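Local coordinates for toxin FitB (PDB 2H1C), which acts as the toxin of a type II toxin-antitoxin pair, a VapC-family PIN-domain protein whose complex with the antitoxin FitA binds promoter DNA without the toxin itself contacting it, at residues 2-8 with 21-25; 107-112 with 126-131. All blocks are in the same frame, centred on the assembly; numbering follows the deposited sequence.

How the contacts relate
Both contacts lie in the interior of the PIN domain, with centres 16 Å apart. Contact 1 joins the central strand 2-4 and the short helix after it to helix 19-27; contact 2 joins helix 102-114 to the end of helix 124-128 and the turn beyond it. Strand 2-4 links them, because L4 faces contact 1 while L3 packs on I107 and A111 of contact 2. D5, a predicted magnesium ligand, lies beside F126 of contact 2, with its OD2 4.0 Å from F126 CE1. Contact 1 is wholly apolar across its segments, whereas contact 2 buries more surface, 318 against 231 Å², and adds a hydrogen bond to backbone from the partly exposed K112.

Contact 1 (2-8 with 21-25)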
loop_
_atom_site.group_PDB
_atom_site.type_symbol
_atom_site.label_atom_id
_atom_site.label_comp_id
_atom_site.label_asym_id
_atom_site.label_seq_id
_atom_site.Cartn_x
_atom_site.Cartn_y
_atom_site.Cartn_z
ATOM N N ILE A 2 10.810 -0.045 -16.703
ATOM C CA ILE A 2 11.329 0.131 -15.349
ATOM C C ILE A 2 10.336 0.719 -14.344
ATOM O O ILE A 2 9.536 1.585 -14.692
ATOM C CB ILE A 2 12.576 1.067 -15.376
ATOM C CG1 ILE A 2 13.777 0.335 -15.985
ATOM C CG2 ILE A 2 12.926 1.550 -13.960
ATOM C CD1 ILE A 2 14.275 -0.823 -15.148
ATOM N N LEU A 3 10.401 0.222 -13.109
ATOM C CA LEU A 3 9.596 0.729 -11.996
ATOM C C LEU A 3 10.646 1.280 -11.033
ATOM O O LEU A 3 11.432 0.516 -10.463
ATOM C CB LEU A 3 8.805 -0.388 -11.295
ATOM C CG LEU A 3 7.844 0.135 -10.198
ATOM C CD1 LEU A 3 6.748 0.995 -10.843
ATOM C CD2 LEU A 3 7.220 -1.038 -9.437
ATOM N N LEU A 4 10.700 2.597 -10.861
ATOM C CA LEU A 4 11.708 3.190 -9.973
ATOM C C LEU A 4 11.285 3.134 -8.512
ATOM O O LEU A 4 10.209 3.613 -8.178
ATOM C CB LEU A 4 11.936 4.658 -10.322
ATOM C CG LEU A 4 12.483 5.084 -11.678
ATOM C CD1 LEU A 4 12.577 6.610 -11.688
ATOM C CD2 LEU A 4 13.847 4.442 -11.924
ATOM N N ASP A 5 12.141 2.576 -7.657
ATOM C CA ASP A 5 11.885 2.456 -6.212
ATOM C C ASP A 5 12.232 3.824 -5.614
ATOM O O ASP A 5 12.971 4.604 -6.216
ATOM C CB ASP A 5 12.796 1.347 -5.634
ATOM C CG ASP A 5 12.372 0.853 -4.239
ATOM O OD1 ASP A 5 11.200 1.026 -3.841
ATOM O OD2 ASP A 5 13.230 0.252 -3.540
ATOM N N THR A 6 11.726 4.111 -4.422
ATOM C CA THR A 6 11.972 5.400 -3.788
ATOM C C THR A 6 13.436 5.814 -3.645
ATOM O O THR A 6 13.776 6.979 -3.848
ATOM C CB THR A 6 11.333 5.433 -2.391
ATOM O OG1 THR A 6 9.946 5.112 -2.514
ATOM C CG2 THR A 6 11.483 6.799 -1.758
ATOM N N ASN A 7 14.304 4.870 -3.295
ATOM C CA ASN A 7 15.703 5.216 -3.080
ATOM C C ASN A 7 16.444 5.639 -4.343
ATOM O O ASN A 7 17.477 6.301 -4.258
ATOM C CB ASN A 7 16.433 4.059 -2.389
ATOM C CG ASN A 7 16.421 2.783 -3.216
ATOM O OD1 ASN A 7 16.991 2.726 -4.306
ATOM N ND2 ASN A 7 15.766 1.753 -2.698
ATOM N N VAL A 8 15.914 5.278 -5.507
ATOM C CA VAL A 8 16.554 5.645 -6.766
ATOM C C VAL A 8 16.088 7.028 -7.217
ATOM O O VAL A 8 16.907 7.893 -7.516
ATOM C CB VAL A 8 16.265 4.579 -7.849
ATOM C CG1 VAL A 8 16.764 5.051 -9.210
ATOM C CG2 VAL A 8 16.957 3.277 -7.466
ATOM N N VAL A 21 24.334 6.818 -10.661
ATOM C CA VAL A 21 22.889 6.668 -10.631
ATOM C C VAL A 21 22.242 7.742 -11.487
ATOM O O VAL A 21 21.308 7.473 -12.240
ATOM C CB VAL A 21 22.344 6.769 -9.195
ATOM C CG1 VAL A 21 20.829 6.678 -9.209
ATOM C CG2 VAL A 21 22.943 5.672 -8.341
ATOM N N VAL A 22 22.733 8.966 -11.371
ATOM C CA VAL A 22 22.187 10.056 -12.163
ATOM C C VAL A 22 22.362 9.732 -13.652
ATOM O O VAL A 22 21.409 9.841 -14.417
ATOM C CB VAL A 22 22.869 11.377 -11.819
ATOM C CG1 VAL A 22 22.341 12.493 -12.721
ATOM C CG2 VAL A 22 22.580 11.713 -10.343
ATOM N N ALA A 23 23.569 9.323 -14.056
ATOM C CA ALA A 23 23.818 8.973 -15.460
ATOM C C ALA A 23 22.899 7.854 -15.955
ATOM O O ALA A 23 22.399 7.889 -17.103
ATOM C CB ALA A 23 25.292 8.563 -15.666
ATOM N N TRP A 24 22.695 6.835 -15.123
ATOM C CA TRP A 24 21.818 5.738 -15.519
ATOM C C TRP A 24 20.405 6.260 -15.749
ATOM O O TRP A 24 19.741 5.888 -16.719
ATOM C CB TRP A 24 21.760 4.650 -14.445
ATOM C CG TRP A 24 20.833 3.538 -14.833
ATOM C CD1 TRP A 24 21.043 2.576 -15.783
ATOM C CD2 TRP A 24 19.512 3.317 -14.323
ATOM N NE1 TRP A 24 19.927 1.767 -15.898
ATOM C CE2 TRP A 24 18.980 2.199 -15.007
ATOM C CE3 TRP A 24 18.728 3.957 -13.352
ATOM C CZ2 TRP A 24 17.696 1.704 -14.746
ATOM C CZ3 TRP A 24 17.454 3.468 -13.096
ATOM C CH2 TRP A 24 16.953 2.350 -13.790
ATOM N N LEU A 25 19.929 7.096 -14.835
ATOM C CA LEU A 25 18.588 7.638 -14.993
ATOM C C LEU A 25 18.491 8.416 -16.313
ATOM O O LEU A 25 17.459 8.382 -16.984
ATOM C CB LEU A 25 18.240 8.550 -13.820
ATOM C CG LEU A 25 17.957 7.860 -12.482
ATOM C CD1 LEU A 25 18.010 8.906 -11.371
ATOM C CD2 LEU A 25 16.588 7.172 -12.510
#
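W24 and V8, with L25 next to them, bury the most surface where the opening strand of the PIN domain and the short helix after it meet helix 19-27. Strand 2-4 is the central strand of the parallel sheet; its axis stays 13.2 Å from that of segment 21-25, so long side chains span the gap. The indole of W24 extends from the helix with CG anti to the backbone N (chi1 179°), which carries the six-membered ring to the strand. There I2 CG2 lies 4.1 Å from W24 CH2 and L4 CD2 lies 3.9 Å from W24 CZ3, both at the ring edge and near its plane. V8 reaches the same ring obliquely, its CG1 4.3 Å from W24 CZ3. F134 also meets the indole, their planes inclined by about 40°.

V8 uses the same methyl against V21, CG1 to CG1 at 4.4 Å. No hydrogen bond crosses between the segments. D5, a predicted magnesium ligand, takes no part; its OD2 is hydrogen-bonded to T120. L4 belongs, with S36 and T39, to an observed magnesium site, its side chain about 5 Å from a magnesium ion. The bound peptide, a separate chain, packs an apolar side chain on L4 and its backbone on L25. L25 CD2 touches two methyls on one side of it, L4 CD2 and V8 CG1, each at 3.9 Å.

Contact 2 (107-112 with 126-131); sequences IAATAK and FFAADV
A108 and F126 meet at the end of helix 124-128, which closes in a Schellman motif and turns back along helix 102-114 of the PIN domain. The F126 side chain leaves its backbone with CG anti to the carbonyl carbon (chi1 -58°), which lays one side of the ring along helix 102-114. A108 CB approaches F126 CD2 obliquely at 3.6 Å, and I107 CG2 also comes obliquely to F126 CE2, at 3.9 Å. F126 also packs on V118 and V133 of two sheet strands. I107 lies beside D5, and the F126 side chain about 4 Å from that of D104, both predicted magnesium ligands, so this packing borders the probable metal centre. Two small residues allow close backbones: A108 CB and A129 CB are 3.8 Å apart.

At D130 the chain takes a positive phi, and V131 N and D130 N bond back to F126 O and F127 O. This reversal aims V131 at the other helix, where its methyls divide the work. V131 CG1 rests 3.9 Å from A111 CB, while CG2 lies near A108 O and under the lysine chain.

K112 crosses V131 at a slant, with K112 CE 3.6 Å from V131 CG2. Its chain runs out extended and then bends at chi3 (-74°), bringing the ammonium group over the turn. The D130 carboxylate is not in contact with it, OD2 being 5.4 Å from K112 NZ, although the opposite charges may still attract. What binds the lysine here is backbone: K112 NZ donates to A129 O at 3.0 Å, with a C=O...N angle of 163°.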
loop_
_atom_site.group_PDB
_atom_site.type_symbol
_atom_site.label_atom_id
_atom_site.label_comp_id
_atom_site.label_asym_id
_atom_site.label_seq_id
_atom_site.Cartn_x
_atom_site.Cartn_y
_atom_site.Cartn_z
ATOM N N ILE A 107 5.674 -2.865 -3.916
ATOM C CA ILE A 107 6.405 -2.457 -5.103
ATOM C C ILE A 107 6.705 -3.656 -5.974
ATOM O O ILE A 107 6.489 -3.607 -7.179
ATOM C CB ILE A 107 7.702 -1.737 -4.715
ATOM C CG1 ILE A 107 7.353 -0.473 -3.922
ATOM C CG2 ILE A 107 8.476 -1.347 -5.962
ATOM C CD1 ILE A 107 8.542 0.298 -3.434
ATOM N N ALA A 108 7.173 -4.744 -5.369
ATOM C CA ALA A 108 7.486 -5.927 -6.148
ATOM C C ALA A 108 6.259 -6.481 -6.871
ATOM O O ALA A 108 6.343 -6.857 -8.041
ATOM C CB ALA A 108 8.123 -6.993 -5.260
ATOM N N ALA A 109 5.112 -6.505 -6.194
ATOM C CA ALA A 109 3.883 -7.022 -6.810
ATOM C C ALA A 109 3.425 -6.129 -7.973
ATOM O O ALA A 109 2.918 -6.622 -8.983
ATOM C CB ALA A 109 2.760 -7.134 -5.754
ATOM N N THR A 110 3.604 -4.819 -7.832
ATOM C CA THR A 110 3.226 -3.886 -8.891
ATOM C C THR A 110 4.088 -4.159 -10.123
ATOM O O THR A 110 3.583 -4.254 -11.238
ATOM C CB THR A 110 3.412 -2.410 -8.437
ATOM O OG1 THR A 110 2.553 -2.145 -7.313
ATOM C CG2 THR A 110 3.073 -1.443 -9.586
ATOM N N ALA A 111 5.391 -4.334 -9.908
ATOM C CA ALA A 111 6.307 -4.601 -11.010
ATOM C C ALA A 111 5.987 -5.926 -11.705
ATOM O O ALA A 111 5.949 -5.997 -12.932
ATOM C CB ALA A 111 7.747 -4.613 -10.496
ATOM N N LYS A 112 5.738 -6.976 -10.930
ATOM C CA LYS A 112 5.434 -8.275 -11.527
ATOM C C LYS A 112 4.145 -8.209 -12.341
ATOM O O LYS A 112 4.069 -8.752 -13.448
ATOM C CB LYS A 112 5.321 -9.352 -10.438
ATOM C CG LYS A 112 4.904 -10.723 -10.962
ATOM C CD LYS A 112 5.123 -11.832 -9.937
ATOM C CE LYS A 112 6.598 -12.177 -9.794
ATOM N NZ LYS A 112 6.841 -13.376 -8.925
ATOM N N PHE A 126 13.509 -8.004 -3.447
ATOM C CA PHE A 126 13.003 -8.235 -4.786
ATOM C C PHE A 126 13.496 -9.531 -5.401
ATOM O O PHE A 126 12.803 -10.148 -6.208
ATOM C CB PHE A 126 13.317 -7.028 -5.664
ATOM C CG PHE A 126 12.732 -5.749 -5.138
ATOM C CD1 PHE A 126 13.483 -4.908 -4.323
ATOM C CD2 PHE A 126 11.404 -5.414 -5.409
ATOM C CE1 PHE A 126 12.925 -3.749 -3.775
ATOM C CE2 PHE A 126 10.831 -4.258 -4.868
ATOM C CZ PHE A 126 11.595 -3.423 -4.049
ATOM N N PHE A 127 14.689 -9.961 -5.009
ATOM C CA PHE A 127 15.206 -11.216 -5.524
ATOM C C PHE A 127 14.314 -12.333 -4.987
ATOM O O PHE A 127 13.953 -13.259 -5.713
ATOM C CB PHE A 127 16.650 -11.421 -5.072
ATOM C CG PHE A 127 17.658 -10.772 -5.972
ATOM C CD1 PHE A 127 17.626 -11.005 -7.343
ATOM C CD2 PHE A 127 18.665 -9.965 -5.451
ATOM C CE1 PHE A 127 18.583 -10.448 -8.182
ATOM C CE2 PHE A 127 19.629 -9.403 -6.285
ATOM C CZ PHE A 127 19.586 -9.647 -7.652
ATOM N N ALA A 128 13.939 -12.219 -3.716
ATOM C CA ALA A 128 13.081 -13.210 -3.075
ATOM C C ALA A 128 11.665 -13.192 -3.656
ATOM O O ALA A 128 10.942 -14.190 -3.593
ATOM C CB ALA A 128 13.040 -12.965 -1.572
ATOM N N ALA A 129 11.274 -12.058 -4.227
ATOM C CA ALA A 129 9.951 -11.922 -4.832
ATOM C C ALA A 129 9.979 -12.480 -6.255
ATOM O O ALA A 129 8.952 -12.530 -6.932
ATOM C CB ALA A 129 9.531 -10.452 -4.852
ATOM N N ASP A 130 11.156 -12.906 -6.706
ATOM C CA ASP A 130 11.296 -13.445 -8.055
ATOM C C ASP A 130 10.889 -12.416 -9.108
ATOM O O ASP A 130 10.222 -12.743 -10.096
ATOM C CB ASP A 130 10.444 -14.713 -8.214
ATOM C CG ASP A 130 11.103 -15.944 -7.609
ATOM O OD1 ASP A 130 12.149 -16.383 -8.144
ATOM O OD2 ASP A 130 10.575 -16.474 -6.601
ATOM N N VAL A 131 11.274 -11.163 -8.886
ATOM C CA VAL A 131 10.963 -10.101 -9.839
ATOM C C VAL A 131 12.291 -9.558 -10.354
ATOM O O VAL A 131 13.268 -9.512 -9.611
ATOM C CB VAL A 131 10.148 -8.953 -9.177
ATOM C CG1 VAL A 131 9.923 -7.831 -10.166
ATOM C CG2 VAL A 131 8.805 -9.486 -8.699
#